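Local atomic coordinates of 4-hydroxybutyrate CoA-transferase (Porphyromonas gingivalis, PDB entry 3D3U), a protein that probably transfers coenzyme A between carboxylic acids such as acetate and 4-hydroxybutyrate. Residues K158-H170 against Y278-P291. Sequence-based numbering, arbitrary orientation.
Sequences KQMPFIGGENLIH and YDFVNNNPVIECYP
The backbone of F162 is gripped at both of its polar atoms by the loop that follows helix 275-281. F162 N donates to N282 OD1 at 2.8 Å, nearly straight at 167°, although the donor stands above the carbonyl plane of the amide rather than within it. F162 O accepts from N283 N. The first of these bonds depends on the N282 side chain: with CG anti to the backbone N (chi1 -170°), the amide reaches over P161, and P161 CB packs on N282 CB at 3.6 Å.

Further along, I163 supplies the apolar link through two separate branches. I163 CD1 meets V281 CG2 at the helix end at 3.5 Å, whereas I163 CG2 touches I287 CG2 and lies 3.8 Å from C289 SG. One side chain thus bridges the last helical turn and the strand 287-289.

Past I163 the chains run parallel. C289 N donates to G164 O at 2.8 Å, while the return bond from E166 N to C289 O is weak, bent to 122°. Between these two bonds G165 takes a positive phi, and its CA packs against C289 O and, obliquely, the Y290 ring. The N167 amide lies against C289, with N167 ND2 3.3 Å from C289 CB; the same nitrogen bonds G136 O and, weakly, I163 O. Beside this, E166 CB rests obliquely against the Y290 ring, 3.7 Å from Y290 CD1.

The geometry is that of a short, weakly bonded parallel edge strand, resting mainly on the bond from C289 N to G164 O: residues 164-165, from the N-terminal family region, add to the margin of the mixed, largely parallel sheet that contains 287-289 of the C-terminal family region and continues through 266-268 and 235-237.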
# COMPACT_ATOMS: atom_id res chain seq x y z
N LYS A 158 9.17 6.69 -20.08
CA LYS A 158 10.64 6.56 -20.16
C LYS A 158 11.27 6.69 -18.77
O LYS A 158 12.32 6.14 -18.53
CB LYS A 158 11.29 7.45 -21.25
CG LYS A 158 11.18 6.72 -22.62
CD LYS A 158 12.05 7.22 -23.83
CE LYS A 158 11.62 6.53 -25.20
NZ LYS A 158 10.11 6.19 -25.22
N GLN A 159 10.57 7.36 -17.84
CA GLN A 159 11.00 7.49 -16.46
C GLN A 159 10.49 6.35 -15.53
O GLN A 159 11.07 6.15 -14.43
CB GLN A 159 10.52 8.82 -15.90
CG GLN A 159 11.58 9.70 -15.27
CD GLN A 159 11.88 10.80 -16.22
OE1 GLN A 159 12.01 11.99 -15.85
NE2 GLN A 159 11.93 10.41 -17.51
N MET A 160 9.41 5.63 -15.88
CA MET A 160 8.85 4.57 -14.98
C MET A 160 9.89 3.48 -14.85
O MET A 160 10.31 2.97 -15.88
CB MET A 160 7.55 3.93 -15.53
CG MET A 160 6.99 2.83 -14.62
SD MET A 160 6.54 3.44 -12.91
CE MET A 160 5.15 4.46 -13.20
N PRO A 161 10.33 3.13 -13.65
CA PRO A 161 11.26 2.01 -13.43
C PRO A 161 10.72 0.63 -13.81
O PRO A 161 9.52 0.40 -13.82
CB PRO A 161 11.47 2.03 -11.90
CG PRO A 161 10.46 2.80 -11.39
CD PRO A 161 10.02 3.79 -12.38
N PHE A 162 11.63 -0.28 -14.06
CA PHE A 162 11.27 -1.58 -14.47
C PHE A 162 11.56 -2.44 -13.31
O PHE A 162 12.72 -2.58 -12.93
CB PHE A 162 12.17 -2.04 -15.63
CG PHE A 162 11.66 -3.28 -16.35
CD1 PHE A 162 11.97 -4.57 -15.88
CD2 PHE A 162 10.86 -3.17 -17.47
CE1 PHE A 162 11.50 -5.71 -16.52
CE2 PHE A 162 10.39 -4.32 -18.11
CZ PHE A 162 10.72 -5.59 -17.61
N ILE A 163 10.51 -3.10 -12.83
CA ILE A 163 10.54 -4.00 -11.69
C ILE A 163 9.76 -5.27 -12.04
O ILE A 163 8.71 -5.26 -12.75
CB ILE A 163 9.82 -3.29 -10.56
CG1 ILE A 163 10.38 -1.90 -10.37
CG2 ILE A 163 9.77 -4.14 -9.27
CD1 ILE A 163 9.77 -1.32 -9.22
N GLY A 164 10.22 -6.37 -11.47
CA GLY A 164 9.89 -7.70 -11.99
C GLY A 164 8.95 -8.32 -11.03
O GLY A 164 8.25 -7.60 -10.36
N GLY A 165 8.98 -9.64 -10.92
CA GLY A 165 7.88 -10.36 -10.29
C GLY A 165 6.73 -10.46 -11.27
O GLY A 165 6.91 -10.39 -12.49
N GLU A 166 5.51 -10.63 -10.79
CA GLU A 166 4.39 -10.82 -11.73
C GLU A 166 3.87 -9.47 -12.10
O GLU A 166 2.68 -9.19 -11.87
CB GLU A 166 3.25 -11.48 -11.02
CG GLU A 166 2.82 -12.81 -11.47
CD GLU A 166 1.40 -13.00 -10.98
OE1 GLU A 166 0.49 -12.11 -11.26
OE2 GLU A 166 1.19 -14.02 -10.27
N ASN A 167 4.74 -8.64 -12.67
CA ASN A 167 4.50 -7.24 -12.85
C ASN A 167 4.64 -6.83 -14.30
O ASN A 167 5.02 -5.69 -14.60
CB ASN A 167 5.55 -6.48 -12.07
CG ASN A 167 5.08 -5.12 -11.70
OD1 ASN A 167 3.87 -4.80 -11.88
ND2 ASN A 167 6.01 -4.29 -11.21
N LEU A 168 4.37 -7.71 -15.24
CA LEU A 168 4.64 -7.36 -16.64
C LEU A 168 3.36 -7.30 -17.43
O LEU A 168 2.37 -7.93 -17.04
CB LEU A 168 5.56 -8.37 -17.29
CG LEU A 168 7.06 -8.20 -17.10
CD1 LEU A 168 7.41 -7.61 -15.74
CD2 LEU A 168 7.76 -9.56 -17.38
N ILE A 169 3.41 -6.59 -18.56
CA ILE A 169 2.31 -6.61 -19.49
C ILE A 169 2.83 -6.44 -20.92
O ILE A 169 3.65 -5.56 -21.24
CB ILE A 169 1.29 -5.53 -19.07
CG1 ILE A 169 -0.11 -5.78 -19.64
CG2 ILE A 169 1.84 -4.06 -19.31
CD1 ILE A 169 -0.19 -5.48 -21.02
N HIS A 170 2.41 -7.32 -21.78
CA HIS A 170 2.98 -7.27 -23.11
C HIS A 170 2.40 -6.13 -23.93
O HIS A 170 1.23 -5.71 -23.72
CB HIS A 170 2.81 -8.58 -23.85
CG HIS A 170 3.54 -8.62 -25.15
ND1 HIS A 170 4.88 -8.95 -25.24
CD2 HIS A 170 3.13 -8.35 -26.41
CE1 HIS A 170 5.26 -8.90 -26.50
NE2 HIS A 170 4.21 -8.53 -27.23
N TYR A 278 13.13 5.62 -6.67
CA TYR A 278 12.81 5.20 -8.05
C TYR A 278 14.04 4.76 -8.75
O TYR A 278 14.07 3.60 -9.22
CB TYR A 278 12.02 6.23 -8.86
CG TYR A 278 10.78 6.66 -8.09
CD1 TYR A 278 10.06 5.75 -7.32
CD2 TYR A 278 10.34 7.99 -8.08
CE1 TYR A 278 8.95 6.13 -6.57
CE2 TYR A 278 9.21 8.38 -7.32
CZ TYR A 278 8.53 7.43 -6.55
OH TYR A 278 7.41 7.76 -5.79
N ASP A 279 15.08 5.58 -8.75
CA ASP A 279 16.32 5.04 -9.32
C ASP A 279 16.91 3.79 -8.71
O ASP A 279 17.59 3.09 -9.41
CB ASP A 279 17.49 6.04 -9.46
CG ASP A 279 17.07 7.37 -9.92
OD1 ASP A 279 15.98 7.46 -10.49
OD2 ASP A 279 17.76 8.40 -9.71
N PHE A 280 16.73 3.53 -7.42
CA PHE A 280 17.23 2.28 -6.80
C PHE A 280 16.40 1.07 -7.26
O PHE A 280 16.95 -0.02 -7.61
CB PHE A 280 17.15 2.40 -5.29
CG PHE A 280 17.50 1.13 -4.51
CD1 PHE A 280 18.85 0.73 -4.31
CD2 PHE A 280 16.49 0.39 -3.83
CE1 PHE A 280 19.19 -0.44 -3.53
CE2 PHE A 280 16.85 -0.77 -3.05
CZ PHE A 280 18.24 -1.16 -2.91
N VAL A 281 15.08 1.22 -7.28
CA VAL A 281 14.29 0.03 -7.64
C VAL A 281 14.30 -0.30 -9.14
O VAL A 281 13.99 -1.45 -9.58
CB VAL A 281 12.88 0.08 -7.06
CG1 VAL A 281 13.02 0.42 -5.53
CG2 VAL A 281 11.96 1.06 -7.90
N ASN A 282 14.70 0.68 -9.93
CA ASN A 282 14.72 0.42 -11.32
C ASN A 282 15.67 -0.74 -11.60
O ASN A 282 16.82 -0.71 -11.20
CB ASN A 282 15.10 1.67 -12.02
CG ASN A 282 14.92 1.58 -13.51
OD1 ASN A 282 14.29 0.66 -14.03
ND2 ASN A 282 15.48 2.54 -14.22
N ASN A 283 15.14 -1.79 -12.22
CA ASN A 283 15.97 -2.86 -12.81
C ASN A 283 16.76 -3.46 -11.71
O ASN A 283 17.97 -3.47 -11.79
CB ASN A 283 16.97 -2.30 -13.82
CG ASN A 283 16.46 -2.37 -15.19
OD1 ASN A 283 16.04 -3.43 -15.64
ND2 ASN A 283 16.46 -1.23 -15.88
N ASN A 284 16.11 -3.88 -10.66
CA ASN A 284 16.90 -4.42 -9.60
C ASN A 284 16.33 -5.81 -9.25
O ASN A 284 15.19 -5.96 -8.86
CB ASN A 284 17.04 -3.38 -8.46
CG ASN A 284 17.49 -3.96 -7.19
OD1 ASN A 284 17.57 -5.18 -7.02
ND2 ASN A 284 17.77 -3.10 -6.25
N PRO A 285 17.15 -6.82 -9.47
CA PRO A 285 16.76 -8.21 -9.30
C PRO A 285 16.10 -8.43 -7.96
O PRO A 285 15.26 -9.22 -7.81
CB PRO A 285 18.12 -8.96 -9.27
CG PRO A 285 19.05 -8.09 -10.06
CD PRO A 285 18.58 -6.70 -9.81
N VAL A 286 16.52 -7.74 -6.95
CA VAL A 286 16.14 -8.25 -5.66
C VAL A 286 14.76 -7.69 -5.16
O VAL A 286 14.27 -7.99 -4.01
CB VAL A 286 17.23 -8.02 -4.67
CG1 VAL A 286 17.15 -6.59 -4.11
CG2 VAL A 286 16.94 -8.92 -3.61
N ILE A 287 14.18 -6.88 -6.04
CA ILE A 287 12.89 -6.27 -5.81
C ILE A 287 11.91 -6.79 -6.81
O ILE A 287 12.25 -6.90 -8.00
CB ILE A 287 13.01 -4.79 -5.89
CG1 ILE A 287 13.24 -4.25 -4.47
CG2 ILE A 287 11.75 -4.15 -6.44
CD1 ILE A 287 14.50 -3.39 -4.30
N GLU A 288 10.70 -7.12 -6.30
CA GLU A 288 9.65 -7.69 -7.11
C GLU A 288 8.20 -7.30 -6.75
O GLU A 288 7.81 -7.28 -5.53
CB GLU A 288 9.80 -9.18 -7.09
CG GLU A 288 11.03 -9.58 -7.87
CD GLU A 288 11.28 -11.07 -7.78
OE1 GLU A 288 10.69 -11.68 -6.87
OE2 GLU A 288 12.03 -11.64 -8.61
N CYS A 289 7.37 -7.04 -7.77
CA CYS A 289 6.01 -6.68 -7.44
C CYS A 289 5.05 -7.76 -7.68
O CYS A 289 5.27 -8.60 -8.52
CB CYS A 289 5.63 -5.43 -8.17
SG CYS A 289 6.47 -4.00 -7.39
N TYR A 290 4.00 -7.77 -6.88
CA TYR A 290 2.88 -8.60 -7.17
C TYR A 290 1.61 -7.89 -6.79
O TYR A 290 1.57 -6.99 -5.95
CB TYR A 290 2.90 -9.81 -6.30
CG TYR A 290 4.09 -10.65 -6.52
CD1 TYR A 290 4.08 -11.77 -7.41
CD2 TYR A 290 5.26 -10.36 -5.84
CE1 TYR A 290 5.23 -12.54 -7.60
CE2 TYR A 290 6.39 -11.10 -6.02
CZ TYR A 290 6.37 -12.16 -6.87
OH TYR A 290 7.58 -12.76 -6.92
N PRO A 291 0.54 -8.34 -7.37
CA PRO A 291 -0.73 -7.71 -7.11
C PRO A 291 -1.19 -7.99 -5.68
O PRO A 291 -0.68 -8.90 -4.99
CB PRO A 291 -1.67 -8.39 -8.12
CG PRO A 291 -0.92 -9.57 -8.76
CD PRO A 291 0.45 -9.53 -8.26